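Local atomic coordinates of xyloglucan-specific endo-beta-1,4-glucanase BoGH5A (Bacteroides ovatus, PDB entry 3ZMR), a protein that cleaves the beta-1,4-glucan backbone of xyloglucan as a retaining endo-glucanase, releasing xyloglucan oligosaccharides. Residues Arg22-Thr27 and Ile60-Asn65; Thr72-Val77 and Ile86-Gln91; Val158-Ile163 and Ala207-Ile212. One frame throughout, in Å; residues are numbered along the deposited sequence.

Contact 1. Residues Arg22-Thr27 and Ile60-Asn65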
loop_
_atom_site.group_PDB
_atom_site.type_symbol
_atom_site.label_atom_id
_atom_site.label_comp_id
_atom_site.label_asym_id
_atom_site.label_seq_id
_atom_site.Cartn_x
_atom_site.Cartn_y
_atom_site.Cartn_z
ATOM N N ARG A 22 1.305 -14.519 14.678
ATOM C CA ARG A 22 2.060 -14.547 13.415
ATOM C C ARG A 22 2.159 -15.978 12.907
ATOM O O ARG A 22 2.081 -16.921 13.676
ATOM C CB ARG A 22 3.487 -14.012 13.608
ATOM C CG ARG A 22 3.571 -12.573 14.039
ATOM C CD ARG A 22 5.023 -12.166 14.229
ATOM N NE ARG A 22 5.548 -12.603 15.517
ATOM C CZ ARG A 22 6.772 -12.337 15.962
ATOM N NH1 ARG A 22 7.625 -11.639 15.214
ATOM N NH2 ARG A 22 7.155 -12.781 17.155
ATOM N N GLY A 23 2.355 -16.143 11.605
ATOM C CA GLY A 23 2.786 -17.448 11.083
ATOM C C GLY A 23 4.187 -17.698 11.630
ATOM O O GLY A 23 5.038 -16.795 11.597
ATOM N N SER A 24 4.435 -18.892 12.157
ATOM C CA SER A 24 5.743 -19.241 12.693
ATOM C C SER A 24 5.891 -20.746 12.890
ATOM O O SER A 24 4.926 -21.502 12.744
ATOM C CB SER A 24 6.021 -18.529 14.010
ATOM O OG SER A 24 5.218 -19.045 15.045
ATOM N N ARG A 25 7.105 -21.161 13.232
ATOM C CA ARG A 25 7.421 -22.571 13.380
ATOM C C ARG A 25 8.267 -22.814 14.625
ATOM O O ARG A 25 9.015 -21.937 15.064
ATOM C CB ARG A 25 8.149 -23.116 12.137
ATOM C CG ARG A 25 9.648 -22.830 12.075
ATOM C CD ARG A 25 10.068 -21.733 11.125
ATOM N NE ARG A 25 11.536 -21.687 11.089
ATOM C CZ ARG A 25 12.333 -20.761 11.633
ATOM N NH1 ARG A 25 11.837 -19.700 12.264
ATOM N NH2 ARG A 25 13.668 -20.897 11.538
ATOM N N GLN A 26 8.164 -24.028 15.159
ATOM C CA GLN A 26 8.968 -24.503 16.267
ATOM C C GLN A 26 9.415 -25.922 15.953
ATOM O O GLN A 26 8.603 -26.789 15.601
ATOM C CB GLN A 26 8.216 -24.488 17.603
ATOM C CG GLN A 26 7.863 -23.069 18.056
ATOM C CD GLN A 26 6.985 -23.039 19.283
ATOM O OE1 GLN A 26 6.980 -23.969 20.085
ATOM N NE2 GLN A 26 6.239 -21.965 19.435
ATOM N N THR A 27 10.718 -26.147 16.120
ATOM C CA THR A 27 11.288 -27.483 15.964
ATOM C C THR A 27 11.173 -28.233 17.304
ATOM O O THR A 27 11.600 -27.740 18.380
ATOM C CB THR A 27 12.756 -27.426 15.528
ATOM O OG1 THR A 27 12.858 -26.737 14.291
ATOM C CG2 THR A 27 13.353 -28.814 15.365
ATOM N N ILE A 60 6.699 -28.042 13.887
ATOM C CA ILE A 60 5.281 -27.715 14.025
ATOM C C ILE A 60 5.126 -26.252 13.589
ATOM O O ILE A 60 5.786 -25.366 14.142
ATOM C CB ILE A 60 4.770 -27.923 15.471
ATOM C CG1 ILE A 60 5.019 -29.377 15.928
ATOM C CG2 ILE A 60 3.288 -27.568 15.566
ATOM C CD1 ILE A 60 4.385 -30.466 15.066
ATOM N N THR A 61 4.289 -26.039 12.574
ATOM C CA THR A 61 4.123 -24.742 11.928
ATOM C C THR A 61 2.661 -24.312 11.997
ATOM O O THR A 61 1.741 -25.095 11.721
ATOM C CB THR A 61 4.597 -24.786 10.455
ATOM O OG1 THR A 61 5.921 -25.337 10.407
ATOM C CG2 THR A 61 4.610 -23.377 9.819
ATOM N N VAL A 62 2.447 -23.062 12.380
ATOM C CA VAL A 62 1.117 -22.494 12.403
ATOM C C VAL A 62 0.989 -21.405 11.356
ATOM O O VAL A 62 1.923 -20.617 11.120
ATOM C CB VAL A 62 0.723 -21.941 13.802
ATOM C CG1 VAL A 62 0.739 -23.061 14.852
ATOM C CG2 VAL A 62 1.601 -20.755 14.225
ATOM N N GLU A 63 -0.198 -21.351 10.772
ATOM C CA GLU A 63 -0.589 -20.226 9.934
ATOM C C GLU A 63 -0.846 -19.008 10.807
ATOM O O GLU A 63 -1.120 -19.120 12.001
ATOM C CB GLU A 63 -1.858 -20.570 9.148
ATOM C CG GLU A 63 -1.660 -21.626 8.081
ATOM C CD GLU A 63 -2.945 -22.038 7.380
ATOM O OE1 GLU A 63 -4.055 -21.648 7.830
ATOM O OE2 GLU A 63 -2.844 -22.780 6.374
ATOM N N ALA A 64 -0.768 -17.835 10.204
ATOM C CA ALA A 64 -1.134 -16.600 10.898
ATOM C C ALA A 64 -2.573 -16.708 11.391
ATOM O O ALA A 64 -3.427 -17.270 10.702
ATOM C CB ALA A 64 -0.995 -15.404 9.963
ATOM N N ASN A 65 -2.814 -16.227 12.614
ATOM C CA ASN A 65 -4.164 -16.238 13.191
ATOM C C ASN A 65 -4.859 -14.880 12.988
ATOM O O ASN A 65 -4.638 -13.967 13.742
ATOM C CB ASN A 65 -4.108 -16.574 14.677
ATOM C CG ASN A 65 -5.496 -16.658 15.308
ATOM O OD1 ASN A 65 -6.504 -16.690 14.598
ATOM N ND2 ASN A 65 -5.547 -16.696 16.637
#

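Contact 2. Residues Thr72-Val77 and Ile86-Gln91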
loop_
_atom_site.group_PDB
_atom_site.type_symbol
_atom_site.label_atom_id
_atom_site.label_comp_id
_atom_site.label_asym_id
_atom_site.label_seq_id
_atom_site.Cartn_x
_atom_site.Cartn_y
_atom_site.Cartn_z
ATOM N N THR A 72 -6.905 -23.372 19.429
ATOM C CA THR A 72 -6.183 -24.537 19.908
ATOM C C THR A 72 -6.268 -25.717 18.942
ATOM O O THR A 72 -7.184 -25.844 18.136
ATOM C CB THR A 72 -6.692 -25.002 21.287
ATOM O OG1 THR A 72 -8.072 -25.404 21.190
ATOM C CG2 THR A 72 -6.518 -23.894 22.349
ATOM N N ALA A 73 -5.262 -26.563 19.037
ATOM C CA ALA A 73 -5.184 -27.787 18.255
ATOM C C ALA A 73 -4.411 -28.836 19.047
ATOM O O ALA A 73 -3.823 -28.567 20.121
ATOM C CB ALA A 73 -4.484 -27.524 16.943
ATOM N N THR A 74 -4.449 -30.056 18.526
ATOM C CA THR A 74 -3.551 -31.101 19.026
ATOM C C THR A 74 -2.700 -31.652 17.890
ATOM O O THR A 74 -3.050 -31.545 16.706
ATOM C CB THR A 74 -4.301 -32.263 19.707
ATOM O OG1 THR A 74 -5.188 -32.869 18.761
ATOM C CG2 THR A 74 -5.078 -31.771 20.901
ATOM N N VAL A 75 -1.564 -32.206 18.288
ATOM C CA VAL A 75 -0.673 -32.970 17.418
ATOM C C VAL A 75 -0.529 -34.345 18.071
ATOM O O VAL A 75 -0.115 -34.463 19.240
ATOM C CB VAL A 75 0.711 -32.287 17.295
ATOM C CG1 VAL A 75 1.653 -33.121 16.439
ATOM C CG2 VAL A 75 0.564 -30.883 16.692
ATOM N N THR A 76 -0.880 -35.376 17.310
ATOM C CA THR A 76 -0.887 -36.745 17.811
ATOM C C THR A 76 0.230 -37.545 17.194
ATOM O O THR A 76 0.304 -37.692 15.966
ATOM C CB THR A 76 -2.236 -37.404 17.500
ATOM O OG1 THR A 76 -3.243 -36.706 18.228
ATOM C CG2 THR A 76 -2.271 -38.894 17.918
ATOM N N VAL A 77 1.114 -38.018 18.064
ATOM C CA VAL A 77 2.221 -38.902 17.663
ATOM C C VAL A 77 1.858 -40.335 18.056
ATOM O O VAL A 77 1.501 -40.600 19.200
ATOM C CB VAL A 77 3.544 -38.498 18.338
ATOM C CG1 VAL A 77 4.705 -39.230 17.698
ATOM C CG2 VAL A 77 3.745 -36.968 18.274
ATOM N N ILE A 86 0.013 -36.960 22.786
ATOM C CA ILE A 86 -0.848 -35.909 22.244
ATOM C C ILE A 86 -0.399 -34.566 22.789
ATOM O O ILE A 86 -0.516 -34.289 23.991
ATOM C CB ILE A 86 -2.345 -36.168 22.507
ATOM C CG1 ILE A 86 -2.713 -37.553 21.942
ATOM C CG2 ILE A 86 -3.164 -35.067 21.841
ATOM C CD1 ILE A 86 -4.130 -38.020 22.178
ATOM N N ILE A 87 0.147 -33.765 21.882
ATOM C CA ILE A 87 0.708 -32.456 22.191
ATOM C C ILE A 87 -0.373 -31.378 22.021
ATOM O O ILE A 87 -1.111 -31.371 21.058
ATOM C CB ILE A 87 1.889 -32.164 21.223
ATOM C CG1 ILE A 87 3.024 -33.174 21.430
ATOM C CG2 ILE A 87 2.360 -30.713 21.342
ATOM C CD1 ILE A 87 4.050 -33.219 20.303
ATOM N N ASN A 88 -0.462 -30.484 22.999
ATOM C CA ASN A 88 -1.350 -29.318 22.908
ATOM C C ASN A 88 -0.640 -28.187 22.150
ATOM O O ASN A 88 0.548 -27.948 22.380
ATOM C CB ASN A 88 -1.731 -28.793 24.302
ATOM C CG ASN A 88 -2.654 -29.747 25.070
ATOM O OD1 ASN A 88 -3.697 -30.172 24.566
ATOM N ND2 ASN A 88 -2.251 -30.090 26.293
ATOM N N VAL A 89 -1.399 -27.514 21.281
ATOM C CA VAL A 89 -0.976 -26.298 20.593
ATOM C C VAL A 89 -1.991 -25.185 20.827
ATOM O O VAL A 89 -3.187 -25.343 20.544
ATOM C CB VAL A 89 -0.826 -26.534 19.071
ATOM C CG1 VAL A 89 -0.411 -25.246 18.352
ATOM C CG2 VAL A 89 0.190 -27.640 18.829
ATOM N N LYS A 90 -1.492 -24.061 21.328
ATOM C CA LYS A 90 -2.328 -22.877 21.564
ATOM C C LYS A 90 -1.699 -21.722 20.793
ATOM O O LYS A 90 -0.501 -21.469 20.900
ATOM C CB LYS A 90 -2.384 -22.520 23.048
ATOM C CG LYS A 90 -3.289 -21.330 23.373
ATOM C CD LYS A 90 -3.317 -21.029 24.868
ATOM C CE LYS A 90 -3.942 -22.153 25.666
ATOM N NZ LYS A 90 -3.911 -21.842 27.124
ATOM N N GLN A 91 -2.534 -21.025 20.040
ATOM C CA GLN A 91 -2.125 -19.844 19.290
ATOM C C GLN A 91 -2.977 -18.629 19.698
ATOM O O GLN A 91 -4.196 -18.672 19.626
ATOM C CB GLN A 91 -2.229 -20.078 17.793
ATOM C CG GLN A 91 -1.688 -18.896 17.009
ATOM C CD GLN A 91 -1.696 -19.079 15.503
ATOM O OE1 GLN A 91 -2.542 -19.783 14.937
ATOM N NE2 GLN A 91 -0.771 -18.374 14.824
HETATM O O HOH W 1 -4.986 -28.332 22.692
#

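Contact 3. Residues Val158-Ile163 and Ala207-Ile212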
loop_
_atom_site.group_PDB
_atom_site.type_symbol
_atom_site.label_atom_id
_atom_site.label_comp_id
_atom_site.label_asym_id
_atom_site.label_seq_id
_atom_site.Cartn_x
_atom_site.Cartn_y
_atom_site.Cartn_z
ATOM N N VAL A 158 -6.497 27.781 -1.380
ATOM C CA VAL A 158 -7.172 27.946 -2.656
ATOM C C VAL A 158 -6.931 26.748 -3.584
ATOM O O VAL A 158 -7.805 26.398 -4.401
ATOM C CB VAL A 158 -6.835 29.280 -3.380
ATOM C CG1 VAL A 158 -7.345 30.464 -2.553
ATOM C CG2 VAL A 158 -5.366 29.399 -3.680
ATOM N N LEU A 159 -5.763 26.106 -3.491
ATOM C CA LEU A 159 -5.531 24.896 -4.291
ATOM C C LEU A 159 -6.522 23.793 -3.900
ATOM O O LEU A 159 -7.170 23.187 -4.739
ATOM C CB LEU A 159 -4.093 24.371 -4.089
ATOM C CG LEU A 159 -3.793 23.024 -4.748
ATOM C CD1 LEU A 159 -4.036 23.123 -6.262
ATOM C CD2 LEU A 159 -2.373 22.569 -4.408
ATOM N N PHE A 160 -6.620 23.531 -2.597
ATOM C CA PHE A 160 -7.525 22.465 -2.141
ATOM C C PHE A 160 -8.976 22.777 -2.430
ATOM O O PHE A 160 -9.732 21.878 -2.785
ATOM C CB PHE A 160 -7.303 22.141 -0.660
ATOM C CG PHE A 160 -5.944 21.536 -0.398
ATOM C CD1 PHE A 160 -5.557 20.351 -1.047
ATOM C CD2 PHE A 160 -5.034 22.139 0.483
ATOM C CE1 PHE A 160 -4.319 19.780 -0.805
ATOM C CE2 PHE A 160 -3.788 21.566 0.710
ATOM C CZ PHE A 160 -3.433 20.392 0.081
ATOM N N GLU A 161 -9.360 24.049 -2.300
ATOM C CA GLU A 161 -10.702 24.472 -2.677
ATOM C C GLU A 161 -10.981 24.274 -4.170
ATOM O O GLU A 161 -12.066 23.858 -4.562
ATOM C CB GLU A 161 -10.962 25.923 -2.266
ATOM C CG GLU A 161 -11.070 26.076 -0.762
ATOM C CD GLU A 161 -11.255 27.489 -0.300
ATOM O OE1 GLU A 161 -10.901 28.438 -1.044
ATOM O OE2 GLU A 161 -11.738 27.634 0.847
ATOM N N GLY A 162 -9.970 24.522 -4.994
ATOM C CA GLY A 162 -10.118 24.328 -6.442
ATOM C C GLY A 162 -10.267 22.867 -6.804
ATOM O O GLY A 162 -11.054 22.486 -7.679
ATOM N N ILE A 163 -9.479 22.018 -6.135
ATOM C CA ILE A 163 -9.578 20.558 -6.319
ATOM C C ILE A 163 -10.993 20.070 -6.008
ATOM O O ILE A 163 -11.615 19.332 -6.804
ATOM C CB ILE A 163 -8.491 19.822 -5.503
ATOM C CG1 ILE A 163 -7.099 20.076 -6.110
ATOM C CG2 ILE A 163 -8.779 18.316 -5.381
ATOM C CD1 ILE A 163 -5.974 19.686 -5.159
ATOM N N ALA A 207 -11.294 22.051 3.280
ATOM C CA ALA A 207 -11.864 22.185 1.943
ATOM C C ALA A 207 -12.865 21.106 1.585
ATOM O O ALA A 207 -13.504 21.159 0.555
ATOM C CB ALA A 207 -10.754 22.258 0.897
ATOM N N GLY A 208 -12.976 20.099 2.435
ATOM C CA GLY A 208 -13.974 19.064 2.261
ATOM C C GLY A 208 -13.449 17.805 1.596
ATOM O O GLY A 208 -14.229 16.993 1.125
ATOM N N LEU A 209 -12.138 17.649 1.560
ATOM C CA LEU A 209 -11.529 16.470 0.925
ATOM C C LEU A 209 -11.186 15.336 1.901
ATOM O O LEU A 209 -10.853 15.584 3.064
ATOM C CB LEU A 209 -10.242 16.912 0.233
ATOM C CG LEU A 209 -10.415 17.935 -0.895
ATOM C CD1 LEU A 209 -9.061 18.534 -1.237
ATOM C CD2 LEU A 209 -11.042 17.248 -2.118
ATOM N N TYR A 210 -11.237 14.095 1.414
ATOM C CA TYR A 210 -10.453 13.013 2.013
ATOM C C TYR A 210 -8.994 13.278 1.753
ATOM O O TYR A 210 -8.632 13.753 0.672
ATOM C CB TYR A 210 -10.845 11.646 1.454
ATOM C CG TYR A 210 -12.191 11.128 1.919
ATOM C CD1 TYR A 210 -12.297 10.336 3.043
ATOM C CD2 TYR A 210 -13.346 11.392 1.193
ATOM C CE1 TYR A 210 -13.513 9.837 3.463
ATOM C CE2 TYR A 210 -14.569 10.926 1.621
ATOM C CZ TYR A 210 -14.641 10.152 2.775
ATOM O OH TYR A 210 -15.859 9.658 3.205
ATOM N N VAL A 211 -8.142 12.935 2.723
ATOM C CA VAL A 211 -6.703 13.185 2.635
ATOM C C VAL A 211 -5.945 11.905 2.935
ATOM O O VAL A 211 -6.245 11.246 3.925
ATOM C CB VAL A 211 -6.241 14.301 3.580
ATOM C CG1 VAL A 211 -4.737 14.482 3.496
ATOM C CG2 VAL A 211 -7.015 15.596 3.252
ATOM N N ILE A 212 -4.995 11.554 2.088
ATOM C CA ILE A 212 -4.069 10.469 2.287
ATOM C C ILE A 212 -2.653 11.035 2.435
ATOM O O ILE A 212 -2.201 11.791 1.553
ATOM C CB ILE A 212 -4.087 9.481 1.103
ATOM C CG1 ILE A 212 -5.450 8.824 0.898
ATOM C CG2 ILE A 212 -3.007 8.420 1.279
ATOM C CD1 ILE A 212 -5.666 8.245 -0.489
#

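Contact 1. Residues Arg22-Thr27 and Ile60-Asn65
The flat groups that join Ser24 and Gln26 to Val62 and Ile60 are peptide units of two antiparallel strands. One face of this pair carries Arg25 and Thr61; the other carries Ser24, Gln26, Ile60 and Val62, and Ile60 and Val62 are buried there. Two hydrogen-bonded pairs hold the backbones. Val62 N meets Ser24 O at 3.0 Å, and Ser24 N returns a longer bond of 3.2 Å to Val62 O. Gln26 N to Ile60 O and Ile60 N to Gln26 O are each 2.9 Å. Between them lies the non-hydrogen-bonded pair Arg25–Thr61, where Arg25 CB rests 3.6 Å from Thr61 OG1. Thr61 sets that OG1 beside its backbone N (chi1 -51°), which leaves CG2 anti to the N, 3.5 Å from Ser24 O. On the buried face Val62 CG2 sits 3.7 Å from the same oxygen, and Val62 also packs against Phe19 of the facing sheet. Branched Ile60, Thr61 and Val62 suit extended backbone, while Gly23 CA makes a CA-H...O contact of 3.3 Å with Val62 O. The polar ends find partners outside the pair: Arg22 forms a salt bridge with Asp20, and Gln26 NE2 bonds to Glu18 O. Strand 24-31, an outermost strand of the three-stranded sheet, is thus held to the central strand 55-62 mainly by main-chain bonds, which depend little on side-chain identity, whereas the apolar groups of Ile60 and Val62 serve the interior of the BACON domain.

Contact 2. Residues Thr72-Val77 and Ile86-Gln91
Val75 and Ile87, with Ala73 and Val89, form the tightly packed side of a beta hairpin made by strands 71-78 and 85-91 in the BACON domain. Val75 CB stands 4.1 Å from Ile87 CB. Val75 and Val89 each have CG1 anti to the backbone N (chi1 177° and 179°), which leaves CG2 beside that N, and the two CG2 methyls meet at 3.9 Å. Branched, wholly apolar Val75, Ile87 and Val89 suit this buried face. Cys45 of strand 45-47, in the facing sheet, packs on it, while Leu17 and Phe19 of the adjacent strand 16-19 extend it; small Ala73 packs against Trp44. In the backbone, Ile87 N gives Val75 O a short bond of 2.7 Å.

The opposite face, with Thr72, Thr74, Thr76, Ile86, Asn88 and Lys90, is looser and more open to solvent. Threonines fit here because they favour extended backbone yet tolerate water. Ile86 CG2 lies over Thr74 CB at 3.7 Å, the two side chains crossing obliquely, whereas Ile86 and Thr76 run side by side. Asn88 ND2 bonds to Asn16 OD1 of the adjacent strand 16-19. Ala73 O accepts Val89 N from above its carbonyl plane, and a water donates both to this oxygen, at 2.8 Å, and to Asn88 OD1, at 2.9 Å.

Contact 3. Residues Val158-Ile163 and Ala207-Ile212
Phe160 and Leu209 are brought together by similar first torsions: each has CG anti to its own carbonyl carbon, at chi1 -66° and -62°. In Leu209 a second torsion of 166° then extends CD1 anti to CA. That methyl comes 3.7 Å from Phe160 O and 4.0 Å from ring atom CD1, approaching the ring obliquely, and the two side chains cross at about a right angle. The other branch of the fork, Leu209 CD2, touches Ile163 CG2 at 4.1 Å, so that one leucine spans two residues lying one turn apart on the helix. Ala207 fills the neighbouring position with a single methyl: its CB is 3.8 Å from Phe160 CB and lies close over the helix backbone, 3.9 Å from Glu161 N, a closeness that suits a small side chain.

Both segments belong to the TIM barrel of the family 5 catalytic domain. Helix 157-165 leads to barrel strand 170-173, and 207-212 runs from the end of helix 191-206 into the next strand, 210-214. Helix 191-206 ends in a Schellman motif in which Gly208 takes positive phi, a conformation that a side chain would hinder, and the chain turns from there into Leu209. Phe160 also packs on Ala203 and Ala204 of that helix, and Leu209 on Val171 of the adjacent strand. The contact itself is apolar; polar ties flank it. Glu161 keeps only its aliphatic part near Ala207, with CG 4.2 Å from CB, while its OE2 forms a salt bridge with Lys157, and Lys164 NZ donates to Gly208 O.

In the fold
Contacts 1, 2 and 3 follow one another along the chain, each closing before the next opens. The first two share the BACON domain, their centres about 12 Å apart: contact 1 lies in the antiparallel sheet containing strands 24-31 and 55-62, contact 2 in the mixed sheet containing strands 71-78 and 85-91. Gln91 bridges them, its NE2 bonding to Glu63 O. Contact 3 belongs to the catalytic barrel, on the opposite side of the chain's centre, with its own centre about 45 Å from that of contact 1 and about 55 Å from that of contact 2. This separation fits the proposal that the BACON domain, which binds no carbohydrate, may distance the catalytic module from the cell surface.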